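Local coordinates for protein glutamate--cysteine ligase GshA (PDB 3K1T) that probably joins glutamate to cysteine, acting as an ATP-dependent gamma-glutamylcysteine synthetase, at residues G182-I187 against A201-R206; D244-L249 against K308-M313; L249-L254 against D301-N306; V282-G287 against L320-V325; G287-G292 against S314-G319. All coordinates share one frame; numbering follows the deposited sequence.

Interaction 1: G182-I187 against A201-R206; sequences GGIPDI and AGWATR
I184 and A204 carry the meeting of two loops that flank strand 194-196 of the mixed sheet; the loop of 182-187 follows strand 173-177, and the loop of 201-206 runs on toward helix 210-226. I184 buries 66 Å² of the 189 Å² in the contact. Its CG1 sits beside the backbone N and anti to the carbonyl carbon (chi1 -57°), and a trans chi2 carries CD1 out to the other loop, where it lies 3.5 Å from A201 N, so A201 takes part mainly through its backbone; the same methyl packs 4.0 Å from W203 CB. On the other flank, A204 CB rests against the chain at G183, 3.6 Å from G183 N. The backbone of G183 has a conformation in which a side chain would collide with the preceding carbonyl oxygen.

No hydrogen bond links the two loops, and the contact, lying near the surface, depends on close fit. L199 also touches I184, and the indole NE1 of W203 is held by D179 O. Within 201-206, R206 NH1 lies over the centre of the W203 ring, 3.4 Å above its plane, and donates to W203 O at 3.0 Å, approaching from 44° above that carbonyl's plane.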
# COMPACT_ATOMS: atom_id res chain seq x y z
N GLY A 182 -13.19 25.43 16.28
CA GLY A 182 -13.41 26.41 17.33
C GLY A 182 -12.20 27.25 17.72
O GLY A 182 -12.32 28.11 18.58
N GLY A 183 -11.07 27.03 17.05
CA GLY A 183 -9.81 27.70 17.36
C GLY A 183 -8.77 26.74 17.95
O GLY A 183 -9.14 25.81 18.69
N ILE A 184 -7.50 26.92 17.59
CA ILE A 184 -6.43 26.14 18.18
C ILE A 184 -6.23 26.58 19.65
O ILE A 184 -5.90 27.73 19.92
CB ILE A 184 -5.10 26.28 17.42
CG1 ILE A 184 -5.26 25.87 15.94
CG2 ILE A 184 -4.02 25.40 18.08
CD1 ILE A 184 -3.94 26.05 15.16
N PRO A 185 -6.45 25.67 20.61
CA PRO A 185 -6.28 26.03 22.02
C PRO A 185 -4.86 26.42 22.30
O PRO A 185 -3.93 25.85 21.74
CB PRO A 185 -6.61 24.73 22.79
CG PRO A 185 -7.17 23.82 21.80
CD PRO A 185 -6.88 24.28 20.43
N ASP A 186 -4.68 27.35 23.23
CA ASP A 186 -3.34 27.79 23.61
C ASP A 186 -2.40 26.64 24.06
O ASP A 186 -1.21 26.67 23.74
CB ASP A 186 -3.43 28.92 24.66
CG ASP A 186 -2.17 29.80 24.69
OD1 ASP A 186 -1.50 29.93 23.64
OD2 ASP A 186 -1.84 30.35 25.78
N ILE A 187 -2.95 25.62 24.70
CA ILE A 187 -2.17 24.45 25.13
C ILE A 187 -1.51 23.69 23.95
O ILE A 187 -0.50 23.00 24.15
CB ILE A 187 -3.01 23.49 26.04
CG1 ILE A 187 -2.09 22.53 26.83
CG2 ILE A 187 -4.08 22.70 25.23
CD1 ILE A 187 -2.84 21.70 27.91
N ALA A 201 -2.00 28.90 14.77
CA ALA A 201 -2.97 29.93 15.20
C ALA A 201 -3.37 30.74 13.95
O ALA A 201 -2.51 31.15 13.19
CB ALA A 201 -2.36 30.86 16.30
N GLY A 202 -4.65 30.95 13.75
CA GLY A 202 -5.14 31.65 12.56
C GLY A 202 -5.93 30.66 11.70
O GLY A 202 -6.80 31.06 10.93
N TRP A 203 -5.59 29.37 11.84
CA TRP A 203 -6.25 28.29 11.10
C TRP A 203 -7.76 28.47 11.06
O TRP A 203 -8.37 28.45 9.99
CB TRP A 203 -5.90 26.96 11.77
CG TRP A 203 -6.84 25.83 11.48
CD1 TRP A 203 -7.73 25.24 12.36
CD2 TRP A 203 -7.00 25.19 10.24
NE1 TRP A 203 -8.42 24.24 11.71
CE2 TRP A 203 -7.98 24.19 10.41
CE3 TRP A 203 -6.39 25.33 8.99
CZ2 TRP A 203 -8.37 23.35 9.38
CZ3 TRP A 203 -6.78 24.51 7.98
CH2 TRP A 203 -7.75 23.53 8.17
N ALA A 204 -8.35 28.67 12.23
CA ALA A 204 -9.82 28.61 12.36
C ALA A 204 -10.54 29.84 11.79
O ALA A 204 -11.76 29.80 11.61
CB ALA A 204 -10.22 28.37 13.85
N THR A 205 -9.80 30.91 11.56
CA THR A 205 -10.37 32.13 10.98
C THR A 205 -9.75 32.41 9.61
O THR A 205 -9.80 33.53 9.11
CB THR A 205 -10.14 33.36 11.92
OG1 THR A 205 -8.76 33.44 12.23
CG2 THR A 205 -10.93 33.22 13.21
N ARG A 206 -9.17 31.39 8.99
CA ARG A 206 -8.65 31.53 7.62
C ARG A 206 -9.80 31.86 6.63
O ARG A 206 -10.99 31.69 6.94
CB ARG A 206 -7.96 30.24 7.20
CG ARG A 206 -8.95 29.08 6.87
CD ARG A 206 -8.28 27.71 6.70
NE ARG A 206 -9.29 26.66 6.40
CZ ARG A 206 -10.10 26.12 7.29
NH1 ARG A 206 -10.04 26.45 8.58
NH2 ARG A 206 -11.00 25.21 6.92

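Interaction 2: D244-L249 against K308-M313; sequences DFHARL and KQRNKM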
# COMPACT_ATOMS: atom_id res chain seq x y z
N ASP A 244 -24.61 41.42 7.94
CA ASP A 244 -25.47 41.40 9.12
C ASP A 244 -26.81 40.80 8.71
O ASP A 244 -27.61 41.46 8.07
CB ASP A 244 -25.67 42.82 9.69
CG ASP A 244 -26.62 42.83 10.91
OD1 ASP A 244 -27.00 41.72 11.40
OD2 ASP A 244 -26.99 43.96 11.35
N PHE A 245 -27.02 39.53 9.08
CA PHE A 245 -28.28 38.84 8.74
C PHE A 245 -29.47 39.23 9.63
O PHE A 245 -30.60 38.79 9.39
CB PHE A 245 -28.07 37.32 8.75
CG PHE A 245 -27.32 36.82 7.56
CD1 PHE A 245 -27.98 36.56 6.37
CD2 PHE A 245 -25.96 36.57 7.63
CE1 PHE A 245 -27.30 36.06 5.27
CE2 PHE A 245 -25.27 36.09 6.53
CZ PHE A 245 -25.94 35.83 5.35
N HIS A 246 -29.24 40.10 10.62
CA HIS A 246 -30.38 40.75 11.32
C HIS A 246 -30.79 42.09 10.73
O HIS A 246 -31.68 42.75 11.27
CB HIS A 246 -30.10 40.86 12.81
CG HIS A 246 -30.00 39.54 13.48
ND1 HIS A 246 -31.11 38.73 13.69
CD2 HIS A 246 -28.93 38.84 13.94
CE1 HIS A 246 -30.71 37.60 14.26
NE2 HIS A 246 -29.40 37.64 14.42
N ALA A 247 -30.19 42.49 9.63
CA ALA A 247 -30.62 43.68 8.92
C ALA A 247 -30.75 43.34 7.44
O ALA A 247 -30.45 42.21 7.03
CB ALA A 247 -29.62 44.81 9.12
N ARG A 248 -31.18 44.30 6.64
CA ARG A 248 -31.38 44.07 5.21
C ARG A 248 -30.41 44.88 4.32
O ARG A 248 -30.55 44.91 3.10
CB ARG A 248 -32.84 44.32 4.88
CG ARG A 248 -33.76 43.45 5.78
CD ARG A 248 -35.21 43.65 5.52
NE ARG A 248 -35.58 43.16 4.20
CZ ARG A 248 -36.82 43.15 3.72
NH1 ARG A 248 -37.83 43.63 4.45
NH2 ARG A 248 -37.06 42.68 2.50
N LEU A 249 -29.42 45.51 4.93
CA LEU A 249 -28.45 46.32 4.17
C LEU A 249 -27.76 45.47 3.09
O LEU A 249 -27.50 45.96 1.98
CB LEU A 249 -27.38 46.91 5.09
CG LEU A 249 -27.86 47.94 6.12
CD1 LEU A 249 -26.69 48.39 6.98
CD2 LEU A 249 -28.55 49.11 5.46
N LYS A 308 -35.94 32.38 12.40
CA LYS A 308 -35.08 31.20 12.52
C LYS A 308 -33.94 31.22 11.50
O LYS A 308 -32.79 30.89 11.83
CB LYS A 308 -35.91 29.92 12.38
CG LYS A 308 -35.06 28.66 12.24
N GLN A 309 -34.25 31.62 10.27
CA GLN A 309 -33.24 31.72 9.22
C GLN A 309 -32.19 32.80 9.53
O GLN A 309 -31.00 32.61 9.30
CB GLN A 309 -33.88 32.04 7.88
CG GLN A 309 -34.68 30.90 7.25
CD GLN A 309 -35.51 31.39 6.08
OE1 GLN A 309 -36.19 32.42 6.16
NE2 GLN A 309 -35.43 30.67 4.96
N ARG A 310 -32.64 33.94 10.03
CA ARG A 310 -31.73 35.02 10.43
C ARG A 310 -30.77 34.55 11.50
O ARG A 310 -29.56 34.78 11.40
CB ARG A 310 -32.49 36.25 10.91
CG ARG A 310 -33.28 36.95 9.81
CD ARG A 310 -33.79 38.32 10.24
NE ARG A 310 -34.55 38.27 11.49
CZ ARG A 310 -35.88 38.24 11.59
NH1 ARG A 310 -36.66 38.23 10.51
NH2 ARG A 310 -36.46 38.20 12.79
N ASN A 311 -31.30 33.85 12.51
CA ASN A 311 -30.46 33.29 13.57
C ASN A 311 -29.48 32.25 13.07
O ASN A 311 -28.32 32.21 13.52
CB ASN A 311 -31.32 32.65 14.67
CG ASN A 311 -32.12 33.68 15.46
OD1 ASN A 311 -31.74 34.84 15.54
ND2 ASN A 311 -33.24 33.25 16.06
N LYS A 312 -29.93 31.39 12.15
CA LYS A 312 -29.05 30.39 11.58
C LYS A 312 -27.90 31.01 10.79
O LYS A 312 -26.72 30.62 10.92
CB LYS A 312 -29.85 29.43 10.66
CG LYS A 312 -28.98 28.37 10.01
CD LYS A 312 -29.79 27.25 9.32
CE LYS A 312 -30.62 27.76 8.17
NZ LYS A 312 -30.93 26.65 7.17
N MSE A 313 -28.23 31.95 9.92
CA MSE A 313 -27.21 32.56 9.05
C MSE A 313 -26.28 33.53 9.83
O MSE A 313 -25.14 33.72 9.42
CB MSE A 313 -27.89 33.27 7.89
CG MSE A 313 -28.71 32.30 7.04
SE MSE A 313 -27.73 30.65 6.53
CE MSE A 313 -26.83 31.72 5.24
O HOH W 1 -33.76 40.03 13.96
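M313, a selenomethionine, meets the face of F245 with its CB and not with its selenium. The carbon lies 3.6 Å from the ring centroid and only 12° off the ring normal, which is the geometry of a CH-pi contact. The backbone also takes part, with M313 O 3.5 Å from F245 CD2. One helical turn earlier, the aliphatic part of R310 lies against the loop backbone, its CG 3.3 Å from F245 O.

Toward the outside the contact is polar. N311 OD1 comes to the edge of the H246 ring, in its plane and 3.2 Å from CE1. Water 1 joins H246 ND1 (3.0 Å) to R310 NE, the latter bond being weak, while R310 NH1 is held by L305 O. The loop presents its two aromatic side chains from a type I turn, D244 to A247, overlapped by an Asx turn in which H246 N donates to D244 OD1 at 2.9 Å.

An alanine in place of F245 would probably open a gap beside M313 and L305, leaving M313 CB without its aromatic face. Because no direct hydrogen bond joins 244-249 to 308-313, the cohesion of the two probably comes from the buried ring contact, with the water bridge adding a weaker polar link at its outer edge.

Interaction 3: L249-L254 against D301-N306; sequences LGEEQL and DVRDLN. With GOL (glycerol), chain I.
R303 grips the carboxylate of E252 side-on, NE to OE2 and NH2 to OE1, in a nearly coplanar salt bridge whose two planes are 12° apart. R303 NH2 donates to the syn lone pair of E252 OE1 at 2.9 Å; R303 NE lies 3.0 Å from E252 OE2. The arginine chain is extended from CG to NE, whereas E252 bends at chi2 to bring its carboxylate round to it. R303 NH1 has a second acidic partner in D300.

Next to this bridge, D304 N donates to E251 OE1 at 3.3 Å, almost straight at 177° but from above the carboxylate plane. Water 2 also donates to E251 OE1 and accepts from L305 N, while E251 OE2 pairs with R248. The water further contacts O3 of a glycerol that probably came from the crystallisation liquor. A leucine in place of R303 would probably leave the E252 carboxylate without its charged mate and free to turn.

Beneath the polar layer L254 CD2 packs 4.1 Å from V302 CB, and L254 continues onto V325 and L327, V302 onto V296. The first turn of helix 251-272 is thus tied to the loop that leads, through the N-cap residue N306, into helix 307-314, as in a two-layer alpha/beta unit with helices laid on an antiparallel sheet.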
# COMPACT_ATOMS: atom_id res chain seq x y z
N LEU A 249 -29.42 45.51 4.93
CA LEU A 249 -28.45 46.32 4.17
C LEU A 249 -27.76 45.47 3.09
O LEU A 249 -27.50 45.96 1.98
CB LEU A 249 -27.38 46.91 5.09
CG LEU A 249 -27.86 47.94 6.12
CD1 LEU A 249 -26.69 48.39 6.98
CD2 LEU A 249 -28.55 49.11 5.46
N GLY A 250 -27.46 44.21 3.43
CA GLY A 250 -26.77 43.30 2.54
C GLY A 250 -27.69 42.47 1.65
O GLY A 250 -27.22 41.65 0.89
N GLU A 251 -28.98 42.70 1.73
CA GLU A 251 -29.94 41.85 1.02
C GLU A 251 -29.79 41.88 -0.50
O GLU A 251 -29.71 40.83 -1.14
CB GLU A 251 -31.33 42.27 1.43
CG GLU A 251 -32.43 41.47 0.82
CD GLU A 251 -33.73 41.66 1.57
OE1 GLU A 251 -33.79 41.33 2.78
OE2 GLU A 251 -34.68 42.12 0.94
N GLU A 252 -29.78 43.07 -1.09
CA GLU A 252 -29.70 43.16 -2.55
C GLU A 252 -28.38 42.63 -3.10
O GLU A 252 -28.38 41.98 -4.15
CB GLU A 252 -30.00 44.58 -3.04
CG GLU A 252 -31.51 44.92 -2.91
CD GLU A 252 -32.43 43.88 -3.62
OE1 GLU A 252 -32.14 43.56 -4.79
OE2 GLU A 252 -33.39 43.34 -3.00
N GLN A 253 -27.28 42.91 -2.41
CA GLN A 253 -25.95 42.38 -2.73
C GLN A 253 -26.02 40.85 -2.83
O GLN A 253 -25.64 40.25 -3.82
CB GLN A 253 -24.96 42.76 -1.60
CG GLN A 253 -23.65 41.95 -1.51
CD GLN A 253 -22.47 42.73 -2.04
OE1 GLN A 253 -22.59 43.44 -3.08
NE2 GLN A 253 -21.33 42.68 -1.31
N LEU A 254 -26.54 40.23 -1.79
CA LEU A 254 -26.64 38.77 -1.74
C LEU A 254 -27.57 38.22 -2.84
O LEU A 254 -27.22 37.26 -3.53
CB LEU A 254 -27.11 38.32 -0.36
CG LEU A 254 -27.04 36.82 -0.05
CD1 LEU A 254 -25.67 36.23 -0.28
CD2 LEU A 254 -27.49 36.57 1.40
N ASP A 301 -35.49 33.74 -2.28
CA ASP A 301 -35.28 32.93 -1.10
C ASP A 301 -34.30 33.56 -0.10
O ASP A 301 -34.33 33.18 1.07
CB ASP A 301 -34.75 31.52 -1.46
CG ASP A 301 -35.78 30.66 -2.19
OD1 ASP A 301 -36.98 30.96 -2.12
OD2 ASP A 301 -35.38 29.69 -2.84
N VAL A 302 -33.45 34.49 -0.51
CA VAL A 302 -32.60 35.18 0.48
C VAL A 302 -33.15 36.53 0.98
O VAL A 302 -32.55 37.16 1.85
CB VAL A 302 -31.12 35.34 0.01
CG1 VAL A 302 -30.51 33.96 -0.26
CG2 VAL A 302 -30.98 36.25 -1.21
N ARG A 303 -34.29 36.96 0.43
CA ARG A 303 -34.94 38.19 0.83
C ARG A 303 -35.92 37.93 1.96
O ARG A 303 -36.61 36.91 2.00
CB ARG A 303 -35.69 38.81 -0.34
CG ARG A 303 -34.80 39.29 -1.45
CD ARG A 303 -35.57 39.88 -2.61
NE ARG A 303 -34.67 40.62 -3.48
CZ ARG A 303 -34.38 40.31 -4.74
NH1 ARG A 303 -34.95 39.29 -5.37
NH2 ARG A 303 -33.51 41.08 -5.40
N ASP A 304 -35.95 38.86 2.91
CA ASP A 304 -36.95 38.87 3.98
C ASP A 304 -36.95 37.55 4.76
O ASP A 304 -37.99 36.92 4.96
CB ASP A 304 -38.34 39.18 3.39
CG ASP A 304 -39.29 39.75 4.42
OD1 ASP A 304 -38.82 40.41 5.38
OD2 ASP A 304 -40.51 39.53 4.27
N LEU A 305 -35.75 37.12 5.18
CA LEU A 305 -35.60 35.87 5.92
C LEU A 305 -36.42 35.89 7.19
O LEU A 305 -36.57 36.95 7.84
CB LEU A 305 -34.13 35.68 6.31
CG LEU A 305 -33.10 35.53 5.20
CD1 LEU A 305 -31.74 35.41 5.84
CD2 LEU A 305 -33.41 34.32 4.35
N ASN A 306 -36.90 34.74 7.61
CA ASN A 306 -37.62 34.70 8.89
C ASN A 306 -36.66 34.60 10.09
O ASN A 306 -35.42 34.46 9.93
CB ASN A 306 -38.67 33.58 8.89
CG ASN A 306 -38.06 32.21 8.80
OD1 ASN A 306 -37.04 31.92 9.43
ND2 ASN A 306 -38.70 31.34 8.02
C1 GOL I . -28.07 40.07 4.46
O1 GOL I . -27.78 41.35 5.03
C2 GOL I . -29.59 39.90 4.44
O2 GOL I . -30.07 39.81 5.76
C3 GOL I . -30.02 38.65 3.66
O3 GOL I . -31.40 38.74 3.40
O HOH W 2 -33.66 39.35 5.22

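Interaction 4: V282-G287 against L320-V325; sequences VKADAG and LKVSEV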
# COMPACT_ATOMS: atom_id res chain seq x y z
N VAL A 282 -25.80 28.41 0.35
CA VAL A 282 -25.32 29.65 0.98
C VAL A 282 -24.67 29.31 2.30
O VAL A 282 -25.32 28.78 3.22
CB VAL A 282 -26.46 30.67 1.18
CG1 VAL A 282 -25.91 32.03 1.69
CG2 VAL A 282 -27.28 30.86 -0.13
N LYS A 283 -23.36 29.58 2.39
CA LYS A 283 -22.55 29.24 3.57
C LYS A 283 -22.08 30.54 4.27
O LYS A 283 -21.27 31.26 3.70
CB LYS A 283 -21.33 28.41 3.16
CG LYS A 283 -21.61 27.14 2.28
CD LYS A 283 -20.35 26.72 1.41
CE LYS A 283 -20.52 25.37 0.65
NZ LYS A 283 -20.11 24.17 1.54
N ALA A 284 -22.58 30.83 5.47
CA ALA A 284 -22.16 32.01 6.23
C ALA A 284 -21.06 31.55 7.18
O ALA A 284 -21.34 30.76 8.10
CB ALA A 284 -23.33 32.60 7.02
N ASP A 285 -19.83 31.99 6.95
CA ASP A 285 -18.67 31.58 7.76
C ASP A 285 -18.40 32.58 8.90
O ASP A 285 -18.07 33.73 8.64
CB ASP A 285 -17.42 31.52 6.90
CG ASP A 285 -16.16 31.11 7.72
OD1 ASP A 285 -16.29 30.46 8.77
OD2 ASP A 285 -15.05 31.46 7.28
N ALA A 286 -18.58 32.12 10.13
CA ALA A 286 -18.32 32.92 11.33
C ALA A 286 -17.07 32.43 12.07
O ALA A 286 -16.93 32.61 13.28
CB ALA A 286 -19.55 32.97 12.24
N GLY A 287 -16.12 31.84 11.35
CA GLY A 287 -14.83 31.53 11.95
C GLY A 287 -14.97 30.53 13.08
O GLY A 287 -15.60 29.49 12.93
N LEU A 320 -22.38 40.21 14.31
CA LEU A 320 -21.41 40.44 13.22
C LEU A 320 -20.14 39.60 13.31
O LEU A 320 -19.01 40.10 13.18
CB LEU A 320 -21.06 41.93 13.12
CG LEU A 320 -22.26 42.89 13.15
CD1 LEU A 320 -21.77 44.37 13.09
CD2 LEU A 320 -23.27 42.57 12.02
N LYS A 321 -20.32 38.29 13.50
CA LYS A 321 -19.20 37.38 13.49
C LYS A 321 -18.98 36.75 12.10
O LYS A 321 -17.94 36.17 11.84
CB LYS A 321 -19.40 36.29 14.54
CG LYS A 321 -19.54 36.82 15.96
CD LYS A 321 -18.46 37.82 16.37
CE LYS A 321 -18.67 38.27 17.83
NZ LYS A 321 -17.75 39.36 18.25
N VAL A 322 -19.95 36.89 11.21
CA VAL A 322 -19.81 36.36 9.85
C VAL A 322 -18.82 37.22 9.09
O VAL A 322 -19.02 38.44 8.95
CB VAL A 322 -21.16 36.32 9.13
CG1 VAL A 322 -20.95 35.88 7.66
CG2 VAL A 322 -22.12 35.37 9.84
N SER A 323 -17.75 36.60 8.59
CA SER A 323 -16.71 37.33 7.89
C SER A 323 -16.69 37.11 6.37
O SER A 323 -16.02 37.85 5.63
CB SER A 323 -15.34 36.97 8.47
OG SER A 323 -15.05 35.60 8.23
N GLU A 324 -17.44 36.11 5.90
CA GLU A 324 -17.48 35.79 4.48
C GLU A 324 -18.73 34.97 4.27
O GLU A 324 -19.11 34.18 5.13
CB GLU A 324 -16.27 34.96 4.04
CG GLU A 324 -16.21 34.73 2.49
CD GLU A 324 -14.93 33.98 2.02
OE1 GLU A 324 -14.53 32.95 2.63
OE2 GLU A 324 -14.34 34.43 1.02
N VAL A 325 -19.35 35.17 3.11
CA VAL A 325 -20.47 34.32 2.67
C VAL A 325 -20.04 33.69 1.36
O VAL A 325 -19.66 34.40 0.43
CB VAL A 325 -21.79 35.10 2.50
CG1 VAL A 325 -22.91 34.20 1.99
CG2 VAL A 325 -22.22 35.84 3.82
O HOH W 3 -13.94 32.58 5.25
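V282 and V325 meet methyl to methyl, CG1 to CG1 at 3.7 Å, on the sheet face that also carries A284. Both valines hold CG1 anti to the backbone N, V325 with chi1 178°. Farther along, A284 CB lies 4.1 Å from V322 CG1. M313 covers V282 and A284, so this apolar face is turned toward helix 307-314.

The backbones join antiparallel. A284 and V325 form a non-hydrogen-bonded pair and D285 and E324 a hydrogen-bonded one, in which D285 N donates to E324 O at 2.9 Å. The return bond comes from S323 N, not E324 N, and reaches D285 O at 2.9 Å. Past it the chains remain close through A286, whose CA lies 3.3 Å from K321 O.

D285 and E324 point to the other, polar face. Water 3 donates to both, at 2.6 Å to D285 OD2 and 2.7 Å to E324 OE1, and so bridges the two carboxylates, these two oxygens staying 4.9 Å apart. D285 OD1 forms a salt bridge with K208 and accepts from G287 N in an Asx turn that closes the strand end; E324 OE2 is held by S209.

Strands 280-285 and 324-329 are the inner pair of a four-stranded antiparallel sheet, flanked by 291-296 and 237-241, with one face packed under helices, an architecture consistent with an ATP-grasp type ligase.

Interaction 5: G287-G292 against S314-G319; sequences GTYGMG and SVVKEG
V315 leaves the preceding helix with a positive phi of 79°, and this turn, with CG1 anti to the backbone N (chi1 -175°), sets its two methyls against the bend at Y289-G292. CG1 reaches Y289 O at 3.4 Å and G290 C at 3.5 Å. CG2 meets G292 N at 3.4 Å. V315 therefore packs on main-chain atoms, and G290 lets it come so close: a CB modelled there would stand 3.3 Å from V315 CG1, and the backbone conformation of G290 would itself crowd a CB against the preceding carbonyl oxygen.

Y289 extends the contact outward. Its CG lies beside the backbone N (chi1 -68°), on the side of V316; Y289 CD1 is 3.8 Å from V316 CG2 and the two side chains cross at about a right angle. Farther out, E318 CD approaches Y289 CE1 at 4.2 Å. K321 also touches the tyrosine, and G292 is bonded through its backbone to A284 in strand 280-285.

The sequence GTYGMG, which runs from the turn into strand 291-296, resembles the glycine-rich hairpin loop of ATP-grasp enzymes, though no nucleotide is bound here. No hydrogen bond spans the contact; methyl groups meet peptide atoms and the tyrosine ring, so the fit probably depends on shape and on the absence of a side chain at G290.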
# COMPACT_ATOMS: atom_id res chain seq x y z
N GLY A 287 -16.12 31.84 11.35
CA GLY A 287 -14.83 31.53 11.95
C GLY A 287 -14.97 30.53 13.08
O GLY A 287 -15.60 29.49 12.93
N THR A 288 -14.39 30.86 14.25
CA THR A 288 -14.46 29.99 15.42
C THR A 288 -15.88 29.78 15.91
O THR A 288 -16.15 28.81 16.61
CB THR A 288 -13.62 30.56 16.61
OG1 THR A 288 -14.09 31.88 17.00
CG2 THR A 288 -12.14 30.62 16.24
N TYR A 289 -16.79 30.71 15.58
CA TYR A 289 -18.17 30.66 16.07
C TYR A 289 -19.03 29.62 15.32
O TYR A 289 -20.09 29.25 15.82
CB TYR A 289 -18.83 32.05 15.96
CG TYR A 289 -18.20 33.06 16.92
CD1 TYR A 289 -18.69 33.21 18.22
CD2 TYR A 289 -17.13 33.84 16.52
CE1 TYR A 289 -18.11 34.15 19.11
CE2 TYR A 289 -16.50 34.76 17.42
CZ TYR A 289 -17.00 34.90 18.71
OH TYR A 289 -16.44 35.84 19.58
N GLY A 290 -18.56 29.19 14.15
CA GLY A 290 -19.21 28.17 13.35
C GLY A 290 -19.64 28.69 11.98
O GLY A 290 -19.18 29.74 11.50
N MSE A 291 -20.54 27.93 11.34
CA MSE A 291 -21.00 28.22 9.99
C MSE A 291 -22.51 27.97 9.92
O MSE A 291 -23.00 27.03 10.54
CB MSE A 291 -20.23 27.36 8.99
CG MSE A 291 -20.69 27.48 7.55
SE MSE A 291 -19.50 26.55 6.29
CE MSE A 291 -18.26 28.04 5.94
N GLY A 292 -23.23 28.82 9.20
CA GLY A 292 -24.67 28.64 8.99
C GLY A 292 -24.87 28.32 7.50
O GLY A 292 -24.22 28.94 6.65
N SER A 314 -26.75 34.10 10.94
CA SER A 314 -25.88 34.88 11.85
C SER A 314 -24.96 33.98 12.65
O SER A 314 -23.95 34.45 13.19
CB SER A 314 -26.72 35.69 12.84
OG SER A 314 -27.52 36.65 12.19
N VAL A 315 -25.35 32.70 12.77
CA VAL A 315 -24.55 31.63 13.40
C VAL A 315 -24.64 31.68 14.92
O VAL A 315 -24.94 30.67 15.54
CB VAL A 315 -23.07 31.53 12.94
CG1 VAL A 315 -22.37 30.28 13.59
CG2 VAL A 315 -22.94 31.44 11.41
N VAL A 316 -24.38 32.84 15.51
CA VAL A 316 -24.46 33.00 16.94
C VAL A 316 -25.21 34.30 17.29
O VAL A 316 -25.42 35.19 16.45
CB VAL A 316 -23.04 32.99 17.60
CG1 VAL A 316 -22.37 31.56 17.55
CG2 VAL A 316 -22.13 34.06 16.95
N LYS A 317 -25.62 34.38 18.54
CA LYS A 317 -26.29 35.56 19.04
C LYS A 317 -25.34 36.76 19.15
O LYS A 317 -25.79 37.90 19.05
CB LYS A 317 -26.98 35.26 20.38
CG LYS A 317 -28.23 34.37 20.24
N GLU A 318 -24.04 36.51 19.33
CA GLU A 318 -23.02 37.61 19.29
C GLU A 318 -23.10 38.26 17.91
O GLU A 318 -23.27 37.55 16.88
CB GLU A 318 -21.59 37.08 19.48
CG GLU A 318 -21.20 36.63 20.89
CD GLU A 318 -21.54 35.19 21.21
OE1 GLU A 318 -22.17 34.48 20.37
OE2 GLU A 318 -21.21 34.76 22.33
N GLY A 319 -22.99 39.58 17.86
CA GLY A 319 -23.21 40.33 16.59
C GLY A 319 -22.05 40.32 15.60
O GLY A 319 -20.87 40.37 15.97

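In the fold
Interactions 2 to 5 form one connected region around the sheet containing 280-285 and 324-329. Interactions 4 and 5 share G287, have centres about 7 Å apart and are joined where A284 N meets G292 O at 2.8 Å. Interactions 2 and 3 share L249, with centres about 8 Å apart, and flank the same glycerol, which bonds to D244 O and A247 O; whether it marks a functional pocket is not established. M313 connects interaction 2 with interaction 4, its O lying 3.2 Å from A284 CB. Interaction 1 stands apart from interactions 2 and 3, its nearest atoms about 14 and 17 Å away, but reaches interaction 5 through T288, whose CB lies 3.4 Å from G182 O.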